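Local coordinates for protein alpha-L-rhamnosidase (Aspergillus terreus, PDB 6GSZ) that probably hydrolyses terminal non-reducing alpha-L-rhamnose residues from alpha-L-rhamnosides, as a calcium-binding glycosidase, at residues A[111-121]-A[289-298]; A[839-847]-A[854-865]. All coordinates share one frame; numbering follows the deposited sequence.

Overall arrangement
Contact 1 (111-121 with 289-298) and contact 2 (839-847 with 854-865) lie on opposite sides of the chain's centre, about 32 Å and 31 Å from it. Their own centres are about 60 Å apart and their nearest atoms about 37 Å, so they do not touch. They follow each other along the chain: contact 1 brings together segments separated by nearly 170 residues, whereas contact 2 joins a hairpin near the C-terminus and the strand that follows it. The glucose found in the model sits in a third place, a pocket lined by residues such as Asp-460, Trp-527, Glu-740 and His-761 of the six-hairpin glycosidase domain, and neither contact supplies any of its lining.

Contact 1. Residues A[111-121]-A[289-298]; sequences WHDAVVIASDR and LGTHELSFPK
Val-116 splits its two methyls between Leu-294 and Phe-296, the apolar middle of a contact built on the antiparallel strand pair 116-119 and 291-294. With CG1 anti to the backbone N (chi1 177°), CG1 of Val-116 rests 3.8 Å from CB of Leu-294, and its CG2 lies 3.5 Å from CB of Phe-296. CB of Ala-118 continues this face, packing against CG of Leu-294. Val-116 also touches Leu-230 of strand 228-237 and Leu-154 of strand 144-154, in the N-terminal rhamnosidase domain. Ala-118 and His-292 exchange two backbone hydrogen bonds. Leu-294 N still bonds directly to Val-116 O, while a water bridges the return link, accepting from Val-116 N and donating to Leu-294 O and Glu-293 OE2. Where the strands separate, Lys-298 runs its CD and CE past CB of Trp-111 and gives NZ to Ala-114 O at 2.7 Å, in the carbonyl plane. The opposite end is polar. Asp-120 N binds Gly-290 O, while Ala-118 O sits over one face of the His-292 imidazole. Two waters hold OD2 of Asp-120; its OD1 accepts from ND1 of His-292 at 2.9 Å, almost straight at 170°, with carboxylate and ring only 19° from coplanar.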
loop_
_atom_site.group_PDB
_atom_site.type_symbol
_atom_site.label_atom_id
_atom_site.label_comp_id
_atom_site.label_asym_id
_atom_site.label_seq_id
_atom_site.Cartn_x
_atom_site.Cartn_y
_atom_site.Cartn_z
ATOM N N TRP A 111 22.368 -17.744 -9.572
ATOM C CA TRP A 111 21.662 -17.645 -10.877
ATOM C C TRP A 111 22.292 -18.513 -11.968
ATOM O O TRP A 111 21.746 -18.556 -13.069
ATOM C CB TRP A 111 21.566 -16.174 -11.326
ATOM C CG TRP A 111 20.607 -15.355 -10.529
ATOM C CD1 TRP A 111 20.810 -14.693 -9.352
ATOM C CD2 TRP A 111 19.206 -15.220 -10.830
ATOM N NE1 TRP A 111 19.650 -14.098 -8.949
ATOM C CE2 TRP A 111 18.630 -14.442 -9.791
ATOM C CE3 TRP A 111 18.403 -15.685 -11.880
ATOM C CZ2 TRP A 111 17.293 -14.075 -9.815
ATOM C CZ3 TRP A 111 17.067 -15.340 -11.875
ATOM C CH2 TRP A 111 16.520 -14.581 -10.829
ATOM N N HIS A 112 23.426 -19.158 -11.664
ATOM C CA HIS A 112 24.069 -20.065 -12.593
ATOM C C HIS A 112 24.340 -19.280 -13.884
ATOM O O HIS A 112 24.863 -18.144 -13.862
ATOM C CB HIS A 112 23.235 -21.364 -12.651
ATOM C CG HIS A 112 23.425 -22.208 -11.423
ATOM N ND1 HIS A 112 24.164 -23.375 -11.434
ATOM C CD2 HIS A 112 22.981 -22.070 -10.144
ATOM C CE1 HIS A 112 24.195 -23.896 -10.213
ATOM N NE2 HIS A 112 23.488 -23.107 -9.393
ATOM N N ASP A 113 23.980 -19.805 -15.020
ATOM C CA ASP A 113 24.410 -19.070 -16.239
ATOM C C ASP A 113 23.278 -18.179 -16.776
ATOM O O ASP A 113 23.321 -17.719 -17.891
ATOM C CB ASP A 113 24.983 -20.002 -17.315
ATOM C CG ASP A 113 24.154 -21.235 -17.630
ATOM O OD1 ASP A 113 23.354 -21.642 -16.759
ATOM O OD2 ASP A 113 24.336 -21.800 -18.749
ATOM N N ALA A 114 22.265 -17.906 -15.976
ATOM C CA ALA A 114 21.147 -17.072 -16.440
ATOM C C ALA A 114 21.635 -15.641 -16.625
ATOM O O ALA A 114 22.336 -15.085 -15.762
ATOM C CB ALA A 114 19.989 -17.142 -15.511
ATOM N N VAL A 115 21.285 -15.077 -17.783
ATOM C CA VAL A 115 21.601 -13.685 -18.106
ATOM C C VAL A 115 20.335 -12.982 -18.619
ATOM O O VAL A 115 19.336 -13.604 -19.018
ATOM C CB VAL A 115 22.732 -13.566 -19.140
ATOM C CG1 VAL A 115 24.009 -14.209 -18.621
ATOM C CG2 VAL A 115 22.336 -14.118 -20.497
ATOM N N VAL A 116 20.366 -11.656 -18.550
ATOM C CA VAL A 116 19.271 -10.882 -19.111
ATOM C C VAL A 116 19.341 -10.991 -20.636
ATOM O O VAL A 116 20.408 -10.711 -21.196
ATOM C CB VAL A 116 19.291 -9.412 -18.662
ATOM C CG1 VAL A 116 18.187 -8.608 -19.329
ATOM C CG2 VAL A 116 19.212 -9.283 -17.152
ATOM N N ILE A 117 18.206 -11.345 -21.258
ATOM C CA ILE A 117 18.171 -11.402 -22.699
ATOM C C ILE A 117 17.162 -10.405 -23.247
ATOM O O ILE A 117 16.187 -10.032 -22.611
ATOM C CB ILE A 117 17.883 -12.813 -23.195
ATOM C CG1 ILE A 117 16.513 -13.309 -22.742
ATOM C CG2 ILE A 117 19.029 -13.734 -22.807
ATOM C CD1 ILE A 117 16.126 -14.641 -23.346
ATOM N N ALA A 118 17.413 -10.058 -24.519
ATOM C CA ALA A 118 16.604 -9.203 -25.302
ATOM C C ALA A 118 16.461 -9.789 -26.703
ATOM O O ALA A 118 17.303 -10.555 -27.163
ATOM C CB ALA A 118 17.208 -7.819 -25.375
ATOM N N SER A 119 15.412 -9.330 -27.398
ATOM C CA SER A 119 15.213 -9.715 -28.803
ATOM C C SER A 119 16.260 -9.115 -29.746
ATOM O O SER A 119 16.712 -7.992 -29.577
ATOM C CB SER A 119 13.823 -9.283 -29.249
ATOM O OG SER A 119 13.564 -9.671 -30.571
ATOM N N ASP A 120 16.543 -9.878 -30.810
ATOM C CA ASP A 120 17.268 -9.334 -31.936
ATOM C C ASP A 120 16.443 -8.303 -32.709
ATOM O O ASP A 120 16.999 -7.602 -33.558
ATOM C CB ASP A 120 17.738 -10.460 -32.845
ATOM C CG ASP A 120 19.063 -11.106 -32.439
ATOM O OD1 ASP A 120 19.725 -10.626 -31.475
ATOM O OD2 ASP A 120 19.479 -12.056 -33.127
ATOM N N ARG A 121 15.140 -8.214 -32.461
ATOM C CA ARG A 121 14.361 -7.104 -33.043
ATOM C C ARG A 121 14.874 -5.794 -32.473
ATOM O O ARG A 121 15.021 -5.682 -31.273
ATOM C CB ARG A 121 12.893 -7.265 -32.710
ATOM C CG ARG A 121 11.958 -6.242 -33.314
ATOM C CD ARG A 121 10.545 -6.511 -32.836
ATOM N NE ARG A 121 9.514 -5.643 -33.379
ATOM C CZ ARG A 121 9.024 -4.567 -32.792
ATOM N NH1 ARG A 121 9.539 -4.116 -31.654
ATOM N NH2 ARG A 121 8.014 -3.932 -33.379
ATOM N N LEU A 289 12.900 -14.592 -34.262
ATOM C CA LEU A 289 14.227 -14.021 -34.255
ATOM C C LEU A 289 15.061 -14.634 -33.142
ATOM O O LEU A 289 14.519 -15.239 -32.205
ATOM C CB LEU A 289 14.103 -12.510 -34.060
ATOM C CG LEU A 289 13.247 -11.784 -35.080
ATOM C CD1 LEU A 289 13.203 -10.302 -34.782
ATOM C CD2 LEU A 289 13.743 -12.031 -36.490
ATOM N N GLY A 290 16.361 -14.324 -33.175
ATOM C CA GLY A 290 17.217 -14.666 -32.070
ATOM C C GLY A 290 17.065 -13.726 -30.883
ATOM O O GLY A 290 16.202 -12.821 -30.855
ATOM N N THR A 291 17.966 -13.971 -29.933
ATOM C CA THR A 291 18.071 -13.205 -28.695
ATOM C C THR A 291 19.554 -12.966 -28.405
ATOM O O THR A 291 20.426 -13.651 -28.963
ATOM C CB THR A 291 17.379 -13.895 -27.499
ATOM O OG1 THR A 291 17.971 -15.184 -27.280
ATOM C CG2 THR A 291 15.880 -14.029 -27.664
ATOM N N HIS A 292 19.823 -11.985 -27.534
ATOM C CA HIS A 292 21.200 -11.623 -27.140
ATOM C C HIS A 292 21.200 -11.196 -25.673
ATOM O O HIS A 292 20.124 -10.901 -25.158
ATOM C CB HIS A 292 21.768 -10.557 -28.097
ATOM C CG HIS A 292 20.992 -9.292 -28.122
ATOM N ND1 HIS A 292 20.079 -9.006 -29.112
ATOM C CD2 HIS A 292 21.010 -8.215 -27.300
ATOM C CE1 HIS A 292 19.546 -7.822 -28.886
ATOM N NE2 HIS A 292 20.102 -7.313 -27.782
ATOM N N GLU A 293 22.386 -11.113 -25.067
ATOM C CA GLU A 293 22.525 -10.761 -23.668
ATOM C C GLU A 293 22.542 -9.237 -23.492
ATOM O O GLU A 293 23.120 -8.514 -24.351
ATOM C CB GLU A 293 23.780 -11.398 -23.070
ATOM C CG GLU A 293 23.873 -11.228 -21.567
ATOM C CD GLU A 293 25.226 -11.494 -20.941
ATOM O OE1 GLU A 293 26.096 -11.949 -21.651
ATOM O OE2 GLU A 293 25.372 -11.215 -19.721
ATOM N N LEU A 294 21.959 -8.749 -22.405
ATOM C CA LEU A 294 22.035 -7.341 -21.962
ATOM C C LEU A 294 22.875 -7.293 -20.685
ATOM O O LEU A 294 22.565 -8.017 -19.741
ATOM C CB LEU A 294 20.619 -6.858 -21.622
ATOM C CG LEU A 294 19.688 -6.663 -22.788
ATOM C CD1 LEU A 294 18.456 -5.875 -22.348
ATOM C CD2 LEU A 294 20.392 -5.966 -23.917
ATOM N N SER A 295 23.879 -6.411 -20.647
ATOM C CA SER A 295 24.677 -6.237 -19.424
ATOM C C SER A 295 23.775 -5.833 -18.254
ATOM O O SER A 295 22.944 -4.944 -18.376
ATOM C CB SER A 295 25.741 -5.218 -19.665
ATOM O OG SER A 295 26.505 -4.978 -18.511
ATOM N N PHE A 296 23.938 -6.528 -17.119
ATOM C CA PHE A 296 23.048 -6.281 -15.952
ATOM C C PHE A 296 23.720 -6.736 -14.662
ATOM O O PHE A 296 24.173 -7.880 -14.574
ATOM C CB PHE A 296 21.735 -7.046 -16.118
ATOM C CG PHE A 296 20.775 -6.799 -14.991
ATOM C CD1 PHE A 296 19.936 -5.708 -15.054
ATOM C CD2 PHE A 296 20.674 -7.672 -13.921
ATOM C CE1 PHE A 296 19.012 -5.468 -14.066
ATOM C CE2 PHE A 296 19.755 -7.423 -12.924
ATOM C CZ PHE A 296 18.942 -6.322 -12.995
ATOM N N PRO A 297 23.798 -5.866 -13.632
ATOM C CA PRO A 297 24.398 -6.283 -12.365
ATOM C C PRO A 297 23.451 -7.039 -11.432
ATOM O O PRO A 297 22.521 -6.429 -10.860
ATOM C CB PRO A 297 24.863 -4.956 -11.760
ATOM C CG PRO A 297 23.962 -3.915 -12.337
ATOM C CD PRO A 297 23.448 -4.438 -13.655
ATOM N N LYS A 298 23.698 -8.346 -11.277
ATOM C CA LYS A 298 22.830 -9.241 -10.458
ATOM C C LYS A 298 22.881 -8.892 -8.967
ATOM O O LYS A 298 22.103 -9.460 -8.217
ATOM C CB LYS A 298 23.228 -10.707 -10.663
ATOM C CG LYS A 298 22.869 -11.271 -12.031
ATOM C CD LYS A 298 23.057 -12.759 -12.091
ATOM C CE LYS A 298 22.635 -13.367 -13.394
ATOM N NZ LYS A 298 23.573 -12.999 -14.477
HETATM O O HOH W 1 22.920 -10.187 -18.114
HETATM O O HOH W 2 17.846 -12.955 -35.185
HETATM O O HOH W 3 21.299 -13.713 -32.193
#

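Contact 2. Residues A[839-847]-A[854-865]; sequences NTRATVVLP and VDVGSGVHEYHV
Val-844 points from strand 841-845 at Tyr-863, a residue of the strand that runs beneath the hairpin. Its CG1 sits over the phenol face, 4.2 Å from the centroid of the Tyr-863 ring and 20° off the normal, a CH-pi contact. CG2 of Val-844 reaches further out, to 3.6 Å from OH of Tyr-863. Next along, Leu-846 straddles two side chains of the same strand: its CD2 lies 3.9 Å from CB of Tyr-863, and its CD1 meets CG2 of Val-865 at the same distance. Arg-841 works on the other side of the hairpin. A bend at chi3 (60°) folds its chain back across the partner strand, and the guanidinium lies with one face over the peptide joining Val-856 to Gly-857. Its NE makes a salt bridge to OD1 of Asp-855 at 3.1 Å; as a hydrogen bond this is weak, bent to 135°, with OD1 at the guanidinium edge between NE and NH2, and the carboxylate plane stands nearly perpendicular to the guanidinium. Between these side chains the backbones hold each other through reciprocal N-H to O bonds, one pair at Ala-842 and Val-856, the other at Val-844 and Val-854. The far edge of strand 841-845 pairs with strand 787-790, whereas strand 859-868 belongs to the sheet containing 828-836. The hairpin thus packs one sheet on another, the arrangement of a beta sandwich, here in the C-terminal domain of the rhamnosidase.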
loop_
_atom_site.group_PDB
_atom_site.type_symbol
_atom_site.label_atom_id
_atom_site.label_comp_id
_atom_site.label_asym_id
_atom_site.label_seq_id
_atom_site.Cartn_x
_atom_site.Cartn_y
_atom_site.Cartn_z
ATOM N N ASN A 839 -2.442 -13.372 24.701
ATOM C CA ASN A 839 -1.073 -12.872 24.862
ATOM C C ASN A 839 -0.994 -11.341 24.891
ATOM O O ASN A 839 0.125 -10.797 24.827
ATOM C CB ASN A 839 -0.121 -13.460 23.809
ATOM C CG ASN A 839 1.252 -13.734 24.390
ATOM O OD1 ASN A 839 1.390 -13.893 25.623
ATOM N ND2 ASN A 839 2.279 -13.820 23.554
ATOM N N THR A 840 -2.150 -10.657 24.958
ATOM C CA THR A 840 -2.176 -9.194 25.068
ATOM C C THR A 840 -2.945 -8.785 26.333
ATOM O O THR A 840 -3.671 -9.596 26.922
ATOM C CB THR A 840 -2.789 -8.535 23.826
ATOM O OG1 THR A 840 -4.218 -8.717 23.792
ATOM C CG2 THR A 840 -2.153 -9.045 22.548
ATOM N N ARG A 841 -2.850 -7.487 26.628
ATOM C CA ARG A 841 -3.635 -6.866 27.687
ATOM C C ARG A 841 -4.135 -5.523 27.169
ATOM O O ARG A 841 -3.557 -4.963 26.205
ATOM C CB ARG A 841 -2.885 -6.682 29.006
ATOM C CG ARG A 841 -2.427 -7.980 29.651
ATOM C CD ARG A 841 -1.874 -7.813 31.032
ATOM N NE ARG A 841 -2.839 -7.249 31.986
ATOM C CZ ARG A 841 -3.810 -7.950 32.595
ATOM N NH1 ARG A 841 -3.949 -9.254 32.395
ATOM N NH2 ARG A 841 -4.609 -7.355 33.465
ATOM N N ALA A 842 -5.227 -5.036 27.740
ATOM C CA ALA A 842 -5.786 -3.777 27.333
ATOM C C ALA A 842 -6.120 -2.913 28.558
ATOM O O ALA A 842 -6.306 -3.410 29.676
ATOM C CB ALA A 842 -7.019 -4.007 26.499
ATOM N N THR A 843 -6.195 -1.610 28.315
ATOM C CA THR A 843 -6.771 -0.664 29.236
ATOM C C THR A 843 -8.078 -0.160 28.621
ATOM O O THR A 843 -8.055 0.437 27.538
ATOM C CB THR A 843 -5.837 0.514 29.538
ATOM O OG1 THR A 843 -4.653 -0.023 30.105
ATOM C CG2 THR A 843 -6.433 1.495 30.527
ATOM N N VAL A 844 -9.192 -0.486 29.279
ATOM C CA VAL A 844 -10.484 -0.043 28.862
ATOM C C VAL A 844 -10.799 1.238 29.629
ATOM O O VAL A 844 -10.796 1.241 30.868
ATOM C CB VAL A 844 -11.542 -1.131 29.092
ATOM C CG1 VAL A 844 -12.928 -0.653 28.689
ATOM C CG2 VAL A 844 -11.164 -2.439 28.410
ATOM N N VAL A 845 -11.041 2.328 28.919
ATOM C CA VAL A 845 -11.416 3.612 29.511
ATOM C C VAL A 845 -12.886 3.854 29.164
ATOM O O VAL A 845 -13.214 4.116 27.996
ATOM C CB VAL A 845 -10.524 4.744 28.958
ATOM C CG1 VAL A 845 -10.891 6.085 29.573
ATOM C CG2 VAL A 845 -9.047 4.428 29.138
ATOM N N LEU A 846 -13.766 3.718 30.162
ATOM C CA LEU A 846 -15.187 3.846 29.881
ATOM C C LEU A 846 -15.529 5.320 29.762
ATOM O O LEU A 846 -14.864 6.160 30.391
ATOM C CB LEU A 846 -15.990 3.104 30.948
ATOM C CG LEU A 846 -15.711 1.597 30.969
ATOM C CD1 LEU A 846 -16.317 0.961 32.194
ATOM C CD2 LEU A 846 -16.262 0.907 29.738
ATOM N N PRO A 847 -16.530 5.657 28.928
ATOM C CA PRO A 847 -16.850 7.038 28.624
ATOM C C PRO A 847 -17.441 7.818 29.784
ATOM O O PRO A 847 -17.995 7.226 30.721
ATOM C CB PRO A 847 -17.848 6.990 27.455
ATOM C CG PRO A 847 -18.318 5.571 27.382
ATOM C CD PRO A 847 -17.313 4.714 28.126
ATOM N N VAL A 854 -9.831 0.396 33.466
ATOM C CA VAL A 854 -9.797 -1.002 33.851
ATOM C C VAL A 854 -8.709 -1.708 33.042
ATOM O O VAL A 854 -8.742 -1.652 31.816
ATOM C CB VAL A 854 -11.158 -1.660 33.545
ATOM C CG1 VAL A 854 -11.211 -3.075 34.048
ATOM C CG2 VAL A 854 -12.310 -0.841 34.087
ATOM N N ASP A 855 -7.792 -2.429 33.707
ATOM C CA ASP A 855 -6.766 -3.275 33.053
ATOM C C ASP A 855 -7.414 -4.648 32.861
ATOM O O ASP A 855 -7.953 -5.221 33.828
ATOM C CB ASP A 855 -5.508 -3.356 33.937
ATOM C CG ASP A 855 -4.327 -4.220 33.469
ATOM O OD1 ASP A 855 -4.250 -4.516 32.256
ATOM O OD2 ASP A 855 -3.440 -4.589 34.339
ATOM N N VAL A 856 -7.316 -5.216 31.665
ATOM C CA VAL A 856 -7.851 -6.519 31.400
ATOM C C VAL A 856 -6.848 -7.340 30.591
ATOM O O VAL A 856 -6.083 -6.759 29.823
ATOM C CB VAL A 856 -9.181 -6.459 30.625
ATOM C CG1 VAL A 856 -10.262 -5.781 31.389
ATOM C CG2 VAL A 856 -9.068 -5.812 29.258
ATOM N N GLY A 857 -6.984 -8.677 30.707
ATOM C CA GLY A 857 -6.288 -9.609 29.856
ATOM C C GLY A 857 -7.189 -10.110 28.736
ATOM O O GLY A 857 -8.235 -9.509 28.415
ATOM N N SER A 858 -6.739 -11.175 28.079
ATOM C CA SER A 858 -7.435 -11.671 26.888
ATOM C C SER A 858 -8.859 -12.129 27.224
ATOM O O SER A 858 -9.196 -12.444 28.399
ATOM C CB SER A 858 -6.686 -12.813 26.229
ATOM O OG SER A 858 -6.686 -13.996 27.034
ATOM N N GLY A 859 -9.706 -12.143 26.196
ATOM C CA GLY A 859 -11.052 -12.683 26.275
ATOM C C GLY A 859 -12.071 -11.681 25.784
ATOM O O GLY A 859 -11.723 -10.690 25.154
ATOM N N VAL A 860 -13.339 -11.971 26.063
ATOM C CA VAL A 860 -14.439 -11.134 25.648
ATOM C C VAL A 860 -14.999 -10.512 26.921
ATOM O O VAL A 860 -15.408 -11.232 27.852
ATOM C CB VAL A 860 -15.523 -11.924 24.890
ATOM C CG1 VAL A 860 -16.706 -11.039 24.507
ATOM C CG2 VAL A 860 -14.952 -12.598 23.647
ATOM N N HIS A 861 -14.930 -9.181 26.984
ATOM C CA HIS A 861 -15.325 -8.421 28.136
ATOM C C HIS A 861 -16.561 -7.579 27.818
ATOM O O HIS A 861 -16.574 -6.897 26.814
ATOM C CB HIS A 861 -14.173 -7.523 28.617
ATOM C CG HIS A 861 -12.901 -8.260 28.853
ATOM N ND1 HIS A 861 -12.626 -8.903 30.046
ATOM C CD2 HIS A 861 -11.844 -8.479 28.042
ATOM C CE1 HIS A 861 -11.439 -9.482 29.956
ATOM N NE2 HIS A 861 -10.941 -9.235 28.731
ATOM N N GLU A 862 -17.547 -7.591 28.690
ATOM C CA GLU A 862 -18.799 -6.859 28.500
ATOM C C GLU A 862 -18.893 -5.796 29.601
ATOM O O GLU A 862 -18.706 -6.138 30.803
ATOM C CB GLU A 862 -19.984 -7.812 28.569
ATOM C CG GLU A 862 -21.250 -7.228 28.024
ATOM C CD GLU A 862 -22.311 -8.277 27.808
ATOM O OE1 GLU A 862 -22.069 -9.199 26.993
ATOM O OE2 GLU A 862 -23.345 -8.130 28.413
ATOM N N TYR A 863 -19.196 -4.561 29.209
ATOM C CA TYR A 863 -19.342 -3.441 30.143
ATOM C C TYR A 863 -20.703 -2.766 29.948
ATOM O O TYR A 863 -21.088 -2.440 28.835
ATOM C CB TYR A 863 -18.209 -2.427 29.956
ATOM C CG TYR A 863 -16.818 -2.994 30.101
ATOM C CD1 TYR A 863 -16.137 -3.546 29.030
ATOM C CD2 TYR A 863 -16.195 -3.004 31.337
ATOM C CE1 TYR A 863 -14.873 -4.081 29.194
ATOM C CE2 TYR A 863 -14.931 -3.532 31.509
ATOM C CZ TYR A 863 -14.261 -4.067 30.429
ATOM O OH TYR A 863 -13.023 -4.600 30.596
ATOM N N HIS A 864 -21.412 -2.544 31.062
ATOM C CA HIS A 864 -22.668 -1.847 31.003
ATOM C C HIS A 864 -22.564 -0.647 31.923
ATOM O O HIS A 864 -22.409 -0.838 33.126
ATOM C CB HIS A 864 -23.844 -2.765 31.368
ATOM C CG HIS A 864 -23.997 -3.907 30.433
ATOM N ND1 HIS A 864 -24.666 -3.790 29.223
ATOM C CD2 HIS A 864 -23.469 -5.141 30.451
ATOM C CE1 HIS A 864 -24.571 -4.938 28.571
ATOM N NE2 HIS A 864 -23.847 -5.781 29.303
ATOM N N VAL A 865 -22.569 0.555 31.350
ATOM C CA VAL A 865 -22.399 1.776 32.101
ATOM C C VAL A 865 -23.712 2.529 32.069
ATOM O O VAL A 865 -24.134 3.029 31.028
ATOM C CB VAL A 865 -21.245 2.668 31.612
ATOM C CG1 VAL A 865 -21.002 3.789 32.610
ATOM C CG2 VAL A 865 -19.981 1.862 31.393
HETATM O O HOH W 4 -3.910 -11.838 28.381
#